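Local structure of diguanylate cyclase/phosphodiesterase-domain containing protein (Thermotoga maritima MSB8, 6KHU) at residues V35-S40 / M49-I54; R92-I97 / Y105-K110. The protein is a putative diguanylate cyclase of the GGDEF family, whose active members join two GTP molecules into the second messenger cyclic di-GMP. All coordinates share one frame; numbering follows the deposited sequence.

Two helices packed on one face of the same sheet bring the contacts together, with centres about 10 Å apart. Contact 1 lays helix 41-57 over strand 30-37; contact 2 lays helix 86-100 over strand 105-112, the antiparallel neighbour of strand 30-37. Among the backbone hydrogen bonds joining the strands is K36 N to S106 O (3.0 Å), and the side chain of K38 adds NZ to S106 OG at 2.7 Å, a probable hydrogen bond. The helices meet where I54 CD1 lies 3.7 Å from H96 CB. Zinc joins them again, bound by H96 of contact 2 and by E57 at the end of helix 41-57; the I51 side chain of contact 1 is about 13 Å from the metal.

Contact 1: V35-S40 / M49-I54; sequences VKTKVS and MKIGKI
I51 drops from helix 41-57 onto V35 and T37 of strand 30-37, closing a beta-alpha unit of the GGDEF domain, an alpha/beta fold with helices layered on a central sheet. The strand leads into the helix through a short loop, and the chain returns over the strand it has just left. V35 and I51 have the nearest CA atoms, 8.3 Å apart. The interface is small, 119 Å², and I51 is the residue of segment 49-54 that makes it.

Apolar packing makes the contact. CG1 of V35 meets CG2 of I51 at 3.9 Å, the two branched side chains crossing at a slant. In both residues the methyl involved lies anti to the backbone N (for V35 chi1 is 177°), which turns the two methyls towards each other between strand and helix. The other branch of I51 runs alongside T37, the two side chains passing in opposite directions, with CD1 beside CG2; their modelled separation is too short to be trusted. F74 and I103 also touch I51 and continue the buried layer around it.

Hydrogen bonds belong to the surroundings of this pair. V35 bonds through its backbone with F74 of strand 73-79, and T37 with D72 just before that strand. Within the helix, K53 N bonds to M49 O at 3.1 Å and I54 N to K50 O at 3.0 Å, holding the turn that presents I51. On the strand, a chi1 of 56° places T37 OG1 for its hydrogen bond to the carbonyl oxygen of D72.

Contact 2: R92-I97 / Y105-K110; sequences RIKNHI and YSIAYK. With ZN (zinc ion), chain C.
The apolar layer between helix 86-100 and the outer strand 105-112 of the GGDEF sheet is built here from I93, K94 and I97 against Y105 and I107; the same helix carries a zinc ligand, H96. The short segments run nearly antiparallel, at 167°, with their axes 10.5 Å apart.

I97 makes a CH-pi contact with Y105: CD1 stands over the ring centre, 3.8 Å from the centroid, while CG2 touches CE1 at 3.6 Å. A chi1 of 71° sets CG of Y105 between its backbone N and carbonyl carbon, and the ring reaches from the strand towards the helix, with K94 CG at its edge, 3.3 Å from OH. That hydroxyl also shares a water with the helix backbone; the water donates to K94 O at 2.7 Å. With a leucine in place of Y105, the water would probably lose its strand-side partner and I97 CD1 the flat face it rests on. Farther along the strand, I107 CD1 meets I93 CG2 at 3.8 Å, and CG2 of I107 lies against CD of K94.

H96 binds zinc through NE2 at 2.0 Å, with E57 as a second protein ligand. Its ND1 donates to R92 O (2.8 Å, 158°), which lies close to the imidazole plane; this bond, with the metal bond, is likely to hold the ring's rotation, as a second-shell contact behind the zinc ligand. R92 O also accepts from H96 N, on the other face of its carbonyl plane.

Helix 41-57 flanks the contact, I54 touching I93, H96 and I97, while strand 105-112 pairs with strand 30-37 and packs A108 against helix 119-130.

Contact 1: V35-S40 / M49-I54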
# COMPACT_ATOMS: atom_id res chain seq x y z
N VAL A 35 0.95 1.33 -5.09
CA VAL A 35 0.95 0.66 -6.40
C VAL A 35 0.11 1.50 -7.36
O VAL A 35 -1.08 1.71 -7.12
CB VAL A 35 0.41 -0.78 -6.32
CG1 VAL A 35 0.36 -1.40 -7.72
CG2 VAL A 35 1.28 -1.63 -5.39
N LYS A 36 0.73 1.99 -8.43
CA LYS A 36 0.01 2.72 -9.47
C LYS A 36 -0.07 1.86 -10.72
O LYS A 36 0.95 1.37 -11.20
CB LYS A 36 0.70 4.05 -9.79
CG LYS A 36 0.02 4.81 -10.94
CD LYS A 36 0.46 6.26 -11.02
CE LYS A 36 -0.12 6.92 -12.27
NZ LYS A 36 0.26 8.35 -12.40
N THR A 37 -1.29 1.67 -11.23
CA THR A 37 -1.50 0.93 -12.46
C THR A 37 -1.39 1.87 -13.64
O THR A 37 -1.94 2.99 -13.62
CB THR A 37 -2.86 0.25 -12.49
OG1 THR A 37 -3.90 1.22 -12.30
CG2 THR A 37 -2.95 -0.79 -11.42
N LYS A 38 -0.70 1.42 -14.68
CA LYS A 38 -0.46 2.22 -15.87
C LYS A 38 -0.89 1.40 -17.09
O LYS A 38 -0.07 0.98 -17.91
CB LYS A 38 1.01 2.65 -15.95
CG LYS A 38 1.40 3.63 -14.84
CD LYS A 38 2.90 3.80 -14.68
CE LYS A 38 3.19 4.98 -13.75
NZ LYS A 38 4.60 5.01 -13.25
N VAL A 39 -2.20 1.16 -17.20
CA VAL A 39 -2.76 0.37 -18.28
C VAL A 39 -3.76 1.21 -19.06
O VAL A 39 -4.17 2.29 -18.63
CB VAL A 39 -3.43 -0.93 -17.78
CG1 VAL A 39 -2.38 -1.84 -17.14
CG2 VAL A 39 -4.57 -0.61 -16.82
N SER A 40 -4.16 0.68 -20.22
CA SER A 40 -5.12 1.36 -21.08
C SER A 40 -6.46 1.53 -20.36
O SER A 40 -6.77 0.83 -19.39
CB SER A 40 -5.33 0.56 -22.37
OG SER A 40 -4.12 -0.04 -22.79
N MSE A 49 -9.56 -4.44 -9.77
CA MSE A 49 -10.07 -5.41 -8.81
C MSE A 49 -9.01 -6.49 -8.53
O MSE A 49 -9.01 -7.09 -7.45
CB MSE A 49 -11.39 -6.02 -9.30
CG MSE A 49 -12.63 -5.16 -8.96
SE MSE A 49 -14.31 -5.68 -9.98
CE MSE A 49 -13.59 -5.72 -11.81
N LYS A 50 -8.08 -6.68 -9.47
CA LYS A 50 -7.05 -7.71 -9.31
C LYS A 50 -5.92 -7.25 -8.39
O LYS A 50 -5.50 -8.00 -7.49
CB LYS A 50 -6.47 -8.11 -10.67
CG LYS A 50 -7.38 -9.03 -11.47
CD LYS A 50 -6.76 -9.38 -12.82
CE LYS A 50 -7.83 -9.89 -13.79
NZ LYS A 50 -7.25 -10.48 -15.04
N ILE A 51 -5.40 -6.05 -8.61
CA ILE A 51 -4.38 -5.54 -7.70
C ILE A 51 -4.98 -5.26 -6.33
O ILE A 51 -4.32 -5.44 -5.31
CB ILE A 51 -3.69 -4.32 -8.33
CG1 ILE A 51 -2.81 -4.79 -9.48
CG2 ILE A 51 -2.84 -3.56 -7.30
CD1 ILE A 51 -2.72 -3.83 -10.60
N GLY A 52 -6.25 -4.85 -6.29
CA GLY A 52 -6.92 -4.69 -5.01
C GLY A 52 -6.91 -5.97 -4.18
O GLY A 52 -6.55 -5.96 -3.00
N LYS A 53 -7.30 -7.08 -4.81
CA LYS A 53 -7.27 -8.37 -4.12
C LYS A 53 -5.86 -8.74 -3.69
O LYS A 53 -5.66 -9.30 -2.61
CB LYS A 53 -7.85 -9.45 -5.02
CG LYS A 53 -9.34 -9.72 -4.81
CD LYS A 53 -9.97 -10.23 -6.11
CE LYS A 53 -10.95 -11.34 -5.85
NZ LYS A 53 -10.75 -12.44 -6.82
N ILE A 54 -4.87 -8.45 -4.54
CA ILE A 54 -3.48 -8.81 -4.23
C ILE A 54 -3.02 -8.09 -2.97
O ILE A 54 -2.41 -8.69 -2.08
CB ILE A 54 -2.57 -8.49 -5.43
CG1 ILE A 54 -2.78 -9.49 -6.57
CG2 ILE A 54 -1.11 -8.42 -4.99
CD1 ILE A 54 -2.12 -9.07 -7.88

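Contact 2: R92-I97 / Y105-K110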
# COMPACT_ATOMS: atom_id res chain seq x y z
N ARG A 92 6.54 -10.20 -3.08
CA ARG A 92 5.32 -11.00 -3.17
C ARG A 92 4.27 -10.29 -4.01
O ARG A 92 3.63 -10.91 -4.87
CB ARG A 92 4.78 -11.32 -1.77
CG ARG A 92 5.55 -12.41 -1.02
CD ARG A 92 5.25 -12.40 0.49
NE ARG A 92 3.84 -12.65 0.76
CZ ARG A 92 3.19 -12.23 1.84
NH1 ARG A 92 1.89 -12.52 1.99
NH2 ARG A 92 3.82 -11.53 2.78
N ILE A 93 4.09 -8.98 -3.80
CA ILE A 93 3.14 -8.23 -4.61
C ILE A 93 3.53 -8.30 -6.08
O ILE A 93 2.69 -8.56 -6.96
CB ILE A 93 3.03 -6.77 -4.12
CG1 ILE A 93 2.47 -6.72 -2.69
CG2 ILE A 93 2.18 -5.95 -5.10
CD1 ILE A 93 2.77 -5.43 -1.97
N LYS A 94 4.83 -8.11 -6.37
CA LYS A 94 5.31 -8.15 -7.76
C LYS A 94 5.08 -9.52 -8.38
O LYS A 94 4.62 -9.62 -9.53
CB LYS A 94 6.79 -7.76 -7.82
CG LYS A 94 7.06 -6.29 -7.42
CD LYS A 94 8.34 -5.72 -8.06
CE LYS A 94 9.59 -6.33 -7.44
NZ LYS A 94 10.83 -5.59 -7.83
N ASN A 95 5.39 -10.59 -7.63
CA ASN A 95 5.16 -11.95 -8.11
C ASN A 95 3.69 -12.19 -8.45
O ASN A 95 3.39 -12.84 -9.46
CB ASN A 95 5.62 -12.97 -7.06
CG ASN A 95 7.13 -13.02 -6.92
OD1 ASN A 95 7.86 -12.43 -7.71
ND2 ASN A 95 7.61 -13.75 -5.92
N HIS A 96 2.77 -11.70 -7.62
CA HIS A 96 1.35 -11.87 -7.94
C HIS A 96 0.97 -11.10 -9.20
O HIS A 96 0.24 -11.62 -10.05
CB HIS A 96 0.48 -11.44 -6.77
CG HIS A 96 0.43 -12.45 -5.66
ND1 HIS A 96 1.51 -12.72 -4.85
CD2 HIS A 96 -0.56 -13.27 -5.25
CE1 HIS A 96 1.19 -13.67 -3.99
NE2 HIS A 96 -0.07 -14.02 -4.20
N ILE A 97 1.45 -9.86 -9.33
CA ILE A 97 1.18 -9.11 -10.55
C ILE A 97 1.84 -9.79 -11.75
O ILE A 97 1.27 -9.83 -12.85
CB ILE A 97 1.63 -7.64 -10.39
CG1 ILE A 97 1.02 -7.05 -9.11
CG2 ILE A 97 1.22 -6.81 -11.60
CD1 ILE A 97 1.37 -5.60 -8.87
N TYR A 105 2.83 -1.36 -14.20
CA TYR A 105 2.63 -0.73 -12.90
C TYR A 105 3.96 -0.23 -12.36
O TYR A 105 5.03 -0.62 -12.83
CB TYR A 105 1.99 -1.70 -11.90
CG TYR A 105 2.97 -2.78 -11.48
CD1 TYR A 105 3.26 -3.85 -12.32
CD2 TYR A 105 3.61 -2.71 -10.26
CE1 TYR A 105 4.17 -4.82 -11.95
CE2 TYR A 105 4.52 -3.67 -9.87
CZ TYR A 105 4.79 -4.73 -10.72
OH TYR A 105 5.70 -5.68 -10.34
N SER A 106 3.87 0.62 -11.34
CA SER A 106 5.01 1.04 -10.54
C SER A 106 4.68 0.79 -9.07
O SER A 106 3.53 0.95 -8.65
CB SER A 106 5.34 2.52 -10.75
OG SER A 106 5.61 2.80 -12.12
N ILE A 107 5.69 0.39 -8.31
CA ILE A 107 5.49 0.07 -6.90
C ILE A 107 6.59 0.75 -6.11
O ILE A 107 7.73 0.88 -6.57
CB ILE A 107 5.47 -1.45 -6.64
CG1 ILE A 107 5.20 -1.78 -5.17
CG2 ILE A 107 6.78 -2.08 -7.07
CD1 ILE A 107 4.81 -3.25 -4.93
N ALA A 108 6.25 1.20 -4.90
CA ALA A 108 7.23 1.82 -4.02
C ALA A 108 6.76 1.65 -2.58
O ALA A 108 5.57 1.43 -2.32
CB ALA A 108 7.43 3.30 -4.36
N TYR A 109 7.70 1.71 -1.63
CA TYR A 109 7.34 1.60 -0.23
C TYR A 109 8.23 2.48 0.64
O TYR A 109 9.36 2.80 0.26
CB TYR A 109 7.39 0.13 0.26
CG TYR A 109 8.78 -0.49 0.30
CD1 TYR A 109 9.63 -0.27 1.37
CD2 TYR A 109 9.22 -1.30 -0.74
CE1 TYR A 109 10.89 -0.83 1.41
CE2 TYR A 109 10.49 -1.87 -0.71
CZ TYR A 109 11.31 -1.63 0.37
OH TYR A 109 12.57 -2.19 0.42
N LYS A 110 7.70 2.87 1.80
CA LYS A 110 8.42 3.64 2.80
C LYS A 110 8.16 2.99 4.15
O LYS A 110 7.01 2.75 4.51
CB LYS A 110 7.96 5.10 2.83
CG LYS A 110 8.35 5.91 1.61
CD LYS A 110 9.78 6.39 1.71
CE LYS A 110 10.20 7.14 0.45
NZ LYS A 110 11.56 7.74 0.63
ZN ZN C . -1.02 -15.36 -3.02
O HOH W 1 5.31 -7.89 -11.54